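Local coordinates for putative phophotriesterase (Proteus mirabilis, PDB 3RHG), which probably hydrolyses ester bonds at a site holding two zinc ions, as a member of the phosphotriesterase family of metal-dependent hydrolases, at residues L21-H25 and V290-F296; Q240-D245 and L280-Y285; M254-D258 and N307-V312. All coordinates share one frame; numbering follows the deposited sequence.

Contact 1: residues L21-H25 and V290-F296; sequences LPHEH and VLSHDVF. With ZN (zinc ion), chain B; BEZ (benzoic acid), chain D.
Glu24 OE2 is gripped by three donors. Ser292 OG binds it at 2.7 Å and the backbone N of His293 at 2.8 Å; ND1 of the His293 ring is the third. Ser292 OG and His293 ND1 come from opposite faces of the carboxylate, whereas His293 N arrives on the syn side, nearer its plane. The bend at chi2 of Glu24 (-66°) folds the chain so that both carboxylate oxygens meet residues 292-295, and Glu24 OE1 takes a further bond from Val295 N at 3.0 Å. Ser292 suits its place because OG also accepts from His23 N, while His293 NE2 is used by Val312 N, fixing the ring's rotation. These residues close the barrel: strands 19-24 and 289-291 are the first and last of the eight parallel strands of the amidohydrolase TIM barrel, and the metal ligands sit at and just beyond their C-terminal ends. The HxH pair, His23 and His25, binds zinc through NE2 of both rings, at 2.1 Å for His23 and 2.0 Å for His25. Asp294 OD1 completes this side more loosely, 2.4 Å from the zinc, its carboxylate turned 75° from the His23 ring; Glu166 supplies another ligand. Second-shell bonds to Asn197 and Thr96 hold ND1 of His23 and His25, respectively. The other oxygen, Asp294 OD2, lies 3.4 Å from C3 of the benzoic acid ring, and Phe296 CE2 borders the same ring.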
# COMPACT_ATOMS: atom_id res chain seq x y z
N LEU A 21 -13.97 4.11 -17.30
CA LEU A 21 -13.13 3.07 -16.67
C LEU A 21 -13.41 1.76 -17.41
O LEU A 21 -14.52 1.22 -17.32
CB LEU A 21 -13.48 2.92 -15.20
CG LEU A 21 -13.16 4.12 -14.31
CD1 LEU A 21 -13.75 3.89 -12.88
CD2 LEU A 21 -11.66 4.33 -14.27
N PRO A 22 -12.42 1.26 -18.14
CA PRO A 22 -12.64 0.12 -19.06
C PRO A 22 -12.56 -1.27 -18.43
O PRO A 22 -12.83 -2.26 -19.12
CB PRO A 22 -11.53 0.29 -20.11
CG PRO A 22 -10.40 0.93 -19.31
CD PRO A 22 -11.10 1.88 -18.33
N HIS A 23 -12.15 -1.37 -17.17
CA HIS A 23 -12.06 -2.72 -16.59
C HIS A 23 -12.32 -2.68 -15.08
O HIS A 23 -11.41 -2.39 -14.30
CB HIS A 23 -10.70 -3.39 -16.85
CG HIS A 23 -10.63 -4.82 -16.37
ND1 HIS A 23 -10.50 -5.90 -17.21
CD2 HIS A 23 -10.69 -5.34 -15.11
CE1 HIS A 23 -10.47 -7.02 -16.51
NE2 HIS A 23 -10.59 -6.71 -15.22
N GLU A 24 -13.57 -2.98 -14.70
CA GLU A 24 -13.97 -2.97 -13.29
C GLU A 24 -14.91 -4.14 -13.07
O GLU A 24 -15.34 -4.77 -14.03
CB GLU A 24 -14.71 -1.65 -12.96
CG GLU A 24 -13.91 -0.40 -13.28
CD GLU A 24 -12.68 -0.27 -12.42
OE1 GLU A 24 -12.58 -0.93 -11.34
OE2 GLU A 24 -11.79 0.50 -12.83
N HIS A 25 -15.22 -4.44 -11.81
CA HIS A 25 -16.30 -5.37 -11.52
C HIS A 25 -17.28 -4.71 -10.58
O HIS A 25 -16.92 -4.39 -9.46
CB HIS A 25 -15.78 -6.71 -10.96
CG HIS A 25 -14.79 -7.34 -11.88
ND1 HIS A 25 -15.16 -8.17 -12.91
CD2 HIS A 25 -13.45 -7.17 -12.00
CE1 HIS A 25 -14.09 -8.54 -13.59
NE2 HIS A 25 -13.03 -7.95 -13.06
N VAL A 290 -4.60 2.00 -21.76
CA VAL A 290 -5.80 2.33 -20.97
C VAL A 290 -5.54 1.99 -19.50
O VAL A 290 -4.64 1.20 -19.18
CB VAL A 290 -7.08 1.66 -21.51
CG1 VAL A 290 -7.52 2.33 -22.81
CG2 VAL A 290 -6.86 0.15 -21.69
N LEU A 291 -6.36 2.59 -18.62
CA LEU A 291 -6.13 2.58 -17.16
C LEU A 291 -7.40 2.23 -16.43
O LEU A 291 -8.48 2.69 -16.80
CB LEU A 291 -5.77 3.99 -16.70
CG LEU A 291 -4.60 4.67 -17.42
CD1 LEU A 291 -4.41 6.10 -16.91
CD2 LEU A 291 -3.29 3.89 -17.33
N SER A 292 -7.31 1.40 -15.38
CA SER A 292 -8.50 1.12 -14.58
C SER A 292 -8.06 0.59 -13.20
O SER A 292 -6.85 0.53 -12.92
CB SER A 292 -9.41 0.11 -15.33
OG SER A 292 -10.78 0.53 -15.31
N HIS A 293 -9.03 0.24 -12.35
CA HIS A 293 -8.77 -0.18 -10.96
C HIS A 293 -8.94 -1.69 -10.75
O HIS A 293 -8.41 -2.24 -9.79
CB HIS A 293 -9.78 0.48 -10.00
CG HIS A 293 -9.86 1.97 -10.10
ND1 HIS A 293 -10.71 2.60 -10.98
CD2 HIS A 293 -9.22 2.95 -9.41
CE1 HIS A 293 -10.60 3.91 -10.83
NE2 HIS A 293 -9.70 4.16 -9.89
N ASP A 294 -9.76 -2.33 -11.59
CA ASP A 294 -10.13 -3.74 -11.36
C ASP A 294 -10.71 -3.98 -9.99
O ASP A 294 -10.37 -4.99 -9.35
CB ASP A 294 -8.95 -4.70 -11.64
CG ASP A 294 -9.40 -6.13 -11.84
OD1 ASP A 294 -10.58 -6.33 -12.24
OD2 ASP A 294 -8.59 -7.08 -11.58
N VAL A 295 -11.57 -3.09 -9.51
CA VAL A 295 -12.29 -3.36 -8.26
C VAL A 295 -12.97 -4.72 -8.40
O VAL A 295 -13.73 -4.94 -9.34
CB VAL A 295 -13.34 -2.27 -7.95
CG1 VAL A 295 -14.25 -2.71 -6.78
CG2 VAL A 295 -12.64 -0.95 -7.62
N PHE A 296 -12.70 -5.64 -7.48
CA PHE A 296 -13.29 -6.97 -7.57
C PHE A 296 -13.46 -7.63 -6.22
O PHE A 296 -13.92 -8.77 -6.14
CB PHE A 296 -12.51 -7.87 -8.54
CG PHE A 296 -11.26 -8.52 -7.96
CD1 PHE A 296 -11.27 -9.86 -7.59
CD2 PHE A 296 -10.06 -7.79 -7.83
CE1 PHE A 296 -10.12 -10.49 -7.06
CE2 PHE A 296 -8.89 -8.39 -7.31
CZ PHE A 296 -8.91 -9.74 -6.94
ZN ZN B . -11.17 -8.03 -13.76
C BEZ D . -4.81 -12.58 -10.76
O1 BEZ D . -4.54 -12.98 -11.91
O2 BEZ D . -4.77 -13.38 -9.80
C1 BEZ D . -5.19 -11.15 -10.51
C2 BEZ D . -5.39 -10.27 -11.58
C3 BEZ D . -5.75 -8.95 -11.33
C4 BEZ D . -5.89 -8.50 -10.02
C5 BEZ D . -5.68 -9.38 -8.96
C6 BEZ D . -5.33 -10.71 -9.20

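Contact 2: residues Q240-D245 and L280-Y285; sequences QCKMLD and LIERGY
The Tyr285 ring has Leu244 over one face and Asp245 at its edge, while the flat guanidinium of Arg283 carries the sulfur of Cys241 over one of its own faces. The two segments join neighbouring helices on the outside of the barrel, 237-245 and 270-282, the second of which ends in a Schellman motif. Gly284 has the positive phi (100°) that lets the chain leave the helix; a side chain here would collide with the preceding carbonyl, which accounts for glycine. The turn bonds Tyr285 N back to Leu280 O, which places Tyr285 just past the helix with its side chain toward helix 237-245.

Leu244 CD1 makes a CH-pi contact, 3.9 Å from the centroid of the Tyr285 ring and 24° off the normal, so the methyl is offset toward the rim of the ring. Leu244 CB leans on the same ring, 3.5 Å from Tyr285 CD1. A branched aliphatic chain suits this place because it can meet the tyrosine and also pack CD1 on Leu280 CD2; Leu244 also packs on Leu250, and Leu280 on Phe252, of strand 249-252. Cys241 is small enough to fit between three neighbours, its SG meeting Leu280, Arg283 and, obliquely, the tyrosine ring. Arg283 is bent at chi2 and chi3, which lays one guanidinium face against SG. Gln240 OE1 touches Leu280 CD1, while its amide nitrogen bonds Ser233.

A polar pair closes the contact. Tyrosine offers here both an apolar ring and a hydroxyl: Tyr285 OH donates to Asp245 OD1 at 2.7 Å, approaching on the syn side, 27° out of the carboxylate plane.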
# COMPACT_ATOMS: atom_id res chain seq x y z
N GLN A 240 6.75 -5.26 -22.89
CA GLN A 240 5.59 -4.40 -23.11
C GLN A 240 5.66 -3.70 -24.47
O GLN A 240 4.66 -3.67 -25.19
CB GLN A 240 5.39 -3.41 -21.97
CG GLN A 240 5.06 -4.11 -20.64
CD GLN A 240 4.33 -3.21 -19.65
OE1 GLN A 240 4.55 -2.00 -19.62
NE2 GLN A 240 3.43 -3.80 -18.86
N CYS A 241 6.81 -3.17 -24.84
CA CYS A 241 6.95 -2.57 -26.18
C CYS A 241 6.76 -3.60 -27.31
O CYS A 241 6.23 -3.28 -28.37
CB CYS A 241 8.29 -1.84 -26.32
SG CYS A 241 8.37 -0.39 -25.26
N LYS A 242 7.19 -4.85 -27.08
CA LYS A 242 6.99 -5.91 -28.07
C LYS A 242 5.49 -6.12 -28.30
O LYS A 242 5.04 -6.30 -29.44
CB LYS A 242 7.63 -7.20 -27.55
CG LYS A 242 7.79 -8.32 -28.57
CD LYS A 242 8.48 -9.53 -27.90
CE LYS A 242 9.32 -10.34 -28.86
NZ LYS A 242 8.50 -11.19 -29.76
N MET A 243 4.70 -6.06 -27.23
CA MET A 243 3.25 -6.24 -27.36
C MET A 243 2.64 -5.04 -28.06
O MET A 243 1.81 -5.18 -28.96
CB MET A 243 2.60 -6.42 -25.98
CG MET A 243 3.04 -7.67 -25.22
SD MET A 243 2.84 -9.22 -26.13
CE MET A 243 4.52 -9.57 -26.68
N LEU A 244 3.04 -3.85 -27.64
CA LEU A 244 2.50 -2.64 -28.25
C LEU A 244 2.83 -2.59 -29.74
O LEU A 244 2.03 -2.12 -30.56
CB LEU A 244 3.04 -1.40 -27.53
CG LEU A 244 2.54 -1.20 -26.08
CD1 LEU A 244 3.51 -0.33 -25.26
CD2 LEU A 244 1.14 -0.61 -26.07
N ASP A 245 4.01 -3.09 -30.09
CA ASP A 245 4.42 -3.05 -31.50
C ASP A 245 3.55 -3.97 -32.36
O ASP A 245 3.47 -3.79 -33.58
CB ASP A 245 5.90 -3.40 -31.66
CG ASP A 245 6.81 -2.28 -31.24
OD1 ASP A 245 6.31 -1.14 -31.08
OD2 ASP A 245 8.02 -2.53 -31.08
N LEU A 280 6.36 4.51 -21.03
CA LEU A 280 5.74 4.12 -22.28
C LEU A 280 5.28 5.35 -23.07
O LEU A 280 5.41 5.38 -24.28
CB LEU A 280 4.56 3.18 -22.02
CG LEU A 280 4.93 1.76 -21.55
CD1 LEU A 280 3.65 0.94 -21.33
CD2 LEU A 280 5.85 1.05 -22.55
N ILE A 281 4.71 6.34 -22.38
CA ILE A 281 4.27 7.58 -23.06
C ILE A 281 5.47 8.26 -23.68
O ILE A 281 5.40 8.77 -24.81
CB ILE A 281 3.52 8.54 -22.07
CG1 ILE A 281 2.21 7.86 -21.62
CG2 ILE A 281 3.34 9.94 -22.67
CD1 ILE A 281 1.51 8.52 -20.44
N GLU A 282 6.59 8.29 -22.95
CA GLU A 282 7.78 8.96 -23.47
C GLU A 282 8.39 8.21 -24.65
O GLU A 282 9.06 8.80 -25.50
CB GLU A 282 8.79 9.22 -22.34
CG GLU A 282 8.26 10.28 -21.38
CD GLU A 282 9.06 10.42 -20.11
OE1 GLU A 282 9.81 9.49 -19.75
OE2 GLU A 282 8.92 11.48 -19.46
N ARG A 283 8.11 6.91 -24.72
CA ARG A 283 8.52 6.06 -25.83
C ARG A 283 7.54 6.16 -27.00
O ARG A 283 7.76 5.54 -28.05
CB ARG A 283 8.67 4.59 -25.40
CG ARG A 283 9.91 4.28 -24.53
CD ARG A 283 11.16 4.04 -25.38
NE ARG A 283 11.18 2.70 -25.96
CZ ARG A 283 11.75 1.64 -25.38
NH1 ARG A 283 12.36 1.77 -24.21
NH2 ARG A 283 11.71 0.45 -25.98
N GLY A 284 6.46 6.92 -26.83
CA GLY A 284 5.57 7.22 -27.95
C GLY A 284 4.31 6.37 -28.02
O GLY A 284 3.59 6.42 -29.02
N TYR A 285 4.02 5.62 -26.94
CA TYR A 285 2.91 4.67 -26.97
C TYR A 285 1.67 5.12 -26.21
O TYR A 285 0.79 4.30 -25.88
CB TYR A 285 3.35 3.33 -26.39
CG TYR A 285 4.40 2.61 -27.18
CD1 TYR A 285 4.07 1.87 -28.33
CD2 TYR A 285 5.72 2.62 -26.76
CE1 TYR A 285 5.05 1.17 -29.05
CE2 TYR A 285 6.71 1.93 -27.46
CZ TYR A 285 6.38 1.21 -28.60
OH TYR A 285 7.37 0.54 -29.27

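Contact 3: residues M254-D258 and N307-V312; sequences MIGLD and NGWGFV. With BEZ (benzoic acid), chain D.
Asn307 ND2 donates two hydrogen bonds to the loop 254-258, and both acceptors lie near the plane of its amide. The shorter runs from Asn307 ND2 to Gly256 O at 2.8 Å, where the N-H meets a lone pair in the carbonyl plane at a C=O...N angle of 117°. The longer, from the same ND2, reaches Asp258 OD2 at 3.1 Å from above the carboxylate, whose plane stands almost perpendicular to the amide. An asparagine suits this place because one short amide can serve a carbonyl and a carboxylate together. A water adds a bridge: it donates to Gly256 O at 2.9 Å and accepts from Asn307 N, so Gly256 O is held by two donors.

Apolar contacts lie beside this polar group. With CG2 of Ile255 anti to the backbone N, that methyl is placed against Val312 CG2 at 3.7 Å and at the edge of the Phe311 ring, 3.9 Å from CE2. A beta-branched residue fits well here: CG2 meets two neighbours, while the CD1 branch of the same side chain reaches toward Leu291 of the last strand. Trp56 of the second subunit also packs on Asn307 and Phe311, bringing the dimer interface up to this contact.

Backbone shape explains the glycine. Gly256 occupies the third position of a type II turn closed by the bond from Leu257 N to Met254 O, and its positive phi (78°) favours glycine; its CA also lies 4.1 Å from Phe311 CE2, where a side chain would be tight against Phe311 and Asn307.

The turn sends Met254 and Leu257 away from segment 307-312 to border benzoic acid, Met254 CE being 3.8 Å from C4 of the ligand. This is a loop following the seventh strand of a TIM barrel, where phosphotriesterase-family enzymes form the active-site pocket.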
# COMPACT_ATOMS: atom_id res chain seq x y z
N MET A 254 -4.78 -2.37 -12.56
CA MET A 254 -4.60 -2.73 -11.14
C MET A 254 -4.14 -1.51 -10.37
O MET A 254 -3.47 -1.61 -9.34
CB MET A 254 -3.61 -3.89 -11.00
CG MET A 254 -4.09 -5.11 -11.75
SD MET A 254 -2.80 -6.36 -12.03
CE MET A 254 -2.46 -6.91 -10.37
N ILE A 255 -4.50 -0.33 -10.88
CA ILE A 255 -3.96 0.89 -10.30
C ILE A 255 -4.62 1.15 -8.97
O ILE A 255 -5.85 1.29 -8.89
CB ILE A 255 -4.14 2.08 -11.28
CG1 ILE A 255 -3.26 1.84 -12.51
CG2 ILE A 255 -3.76 3.43 -10.60
CD1 ILE A 255 -3.49 2.85 -13.63
N GLY A 256 -3.81 1.20 -7.91
CA GLY A 256 -4.32 1.32 -6.55
C GLY A 256 -4.85 0.02 -5.96
O GLY A 256 -5.55 0.04 -4.93
N LEU A 257 -4.50 -1.12 -6.56
CA LEU A 257 -4.97 -2.39 -6.02
C LEU A 257 -4.42 -2.62 -4.58
O LEU A 257 -5.17 -2.94 -3.64
CB LEU A 257 -4.62 -3.52 -7.00
CG LEU A 257 -4.90 -4.95 -6.52
CD1 LEU A 257 -6.37 -5.11 -6.44
CD2 LEU A 257 -4.30 -5.94 -7.48
N ASP A 258 -3.12 -2.43 -4.41
CA ASP A 258 -2.49 -2.37 -3.08
C ASP A 258 -2.71 -3.64 -2.27
O ASP A 258 -2.99 -3.57 -1.06
CB ASP A 258 -2.97 -1.17 -2.26
CG ASP A 258 -2.56 0.19 -2.85
OD1 ASP A 258 -1.82 0.27 -3.88
OD2 ASP A 258 -2.99 1.21 -2.27
N ASN A 307 -9.15 2.05 -2.47
CA ASN A 307 -9.02 3.23 -3.31
C ASN A 307 -10.24 3.58 -4.15
O ASN A 307 -10.30 4.68 -4.71
CB ASN A 307 -7.74 3.18 -4.14
CG ASN A 307 -6.50 3.30 -3.25
OD1 ASN A 307 -6.45 4.17 -2.36
ND2 ASN A 307 -5.53 2.42 -3.45
N GLY A 308 -11.23 2.69 -4.19
CA GLY A 308 -12.49 2.96 -4.87
C GLY A 308 -12.34 3.20 -6.37
O GLY A 308 -11.38 2.71 -6.99
N TRP A 309 -13.29 3.95 -6.95
CA TRP A 309 -13.36 4.15 -8.39
C TRP A 309 -12.95 5.55 -8.81
O TRP A 309 -12.96 5.87 -10.01
CB TRP A 309 -14.76 3.82 -8.94
CG TRP A 309 -14.98 2.34 -9.16
CD1 TRP A 309 -14.13 1.48 -9.82
CD2 TRP A 309 -16.10 1.55 -8.75
NE1 TRP A 309 -14.68 0.22 -9.86
CE2 TRP A 309 -15.87 0.23 -9.19
CE3 TRP A 309 -17.28 1.82 -8.03
CZ2 TRP A 309 -16.77 -0.82 -8.93
CZ3 TRP A 309 -18.18 0.80 -7.80
CH2 TRP A 309 -17.92 -0.52 -8.24
N GLY A 310 -12.56 6.38 -7.84
CA GLY A 310 -12.13 7.74 -8.17
C GLY A 310 -10.62 7.87 -8.27
O GLY A 310 -10.10 8.92 -8.65
N PHE A 311 -9.90 6.82 -7.94
CA PHE A 311 -8.46 6.91 -7.76
C PHE A 311 -7.67 7.18 -9.05
O PHE A 311 -6.79 8.06 -9.10
CB PHE A 311 -7.94 5.64 -7.08
CG PHE A 311 -6.48 5.72 -6.71
CD1 PHE A 311 -6.09 6.31 -5.51
CD2 PHE A 311 -5.50 5.25 -7.58
CE1 PHE A 311 -4.74 6.42 -5.16
CE2 PHE A 311 -4.16 5.36 -7.25
CZ PHE A 311 -3.77 5.94 -6.04
N VAL A 312 -7.98 6.44 -10.11
CA VAL A 312 -7.30 6.65 -11.40
C VAL A 312 -7.46 8.09 -11.90
O VAL A 312 -6.46 8.78 -12.14
CB VAL A 312 -7.70 5.58 -12.44
CG1 VAL A 312 -7.37 6.03 -13.88
CG2 VAL A 312 -7.00 4.27 -12.13
C BEZ D . -4.81 -12.58 -10.76
O1 BEZ D . -4.54 -12.98 -11.91
O2 BEZ D . -4.77 -13.38 -9.80
C1 BEZ D . -5.19 -11.15 -10.51
C2 BEZ D . -5.39 -10.27 -11.58
C3 BEZ D . -5.75 -8.95 -11.33
C4 BEZ D . -5.89 -8.50 -10.02
C5 BEZ D . -5.68 -9.38 -8.96
C6 BEZ D . -5.33 -10.71 -9.20
O HOH W 1 -8.21 -0.36 -3.86

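How the contacts relate
Contacts 1 and 3 adjoin, their centres 8 Å apart, and share the benzoic acid pocket: Asp294 and Phe296 border the ligand from one, Met254 and Leu257 from the other. Two bonds join them directly: the hydrogen bond between His293 and Val312 links the barrel's closing loop to helix 311-322, and Trp309 NE1 makes a weak bond to Glu24 OE1. Contact 2 sits on the barrel's outer layer, its centre 21 Å from that of contact 1 and 23 Å from that of contact 3, and does not touch either; the side chain of Gln240 is about 13 Å from the benzoic acid. Along the chain it nests within the loop closed by contact 1, helix 270-282 leading into strand 289-291.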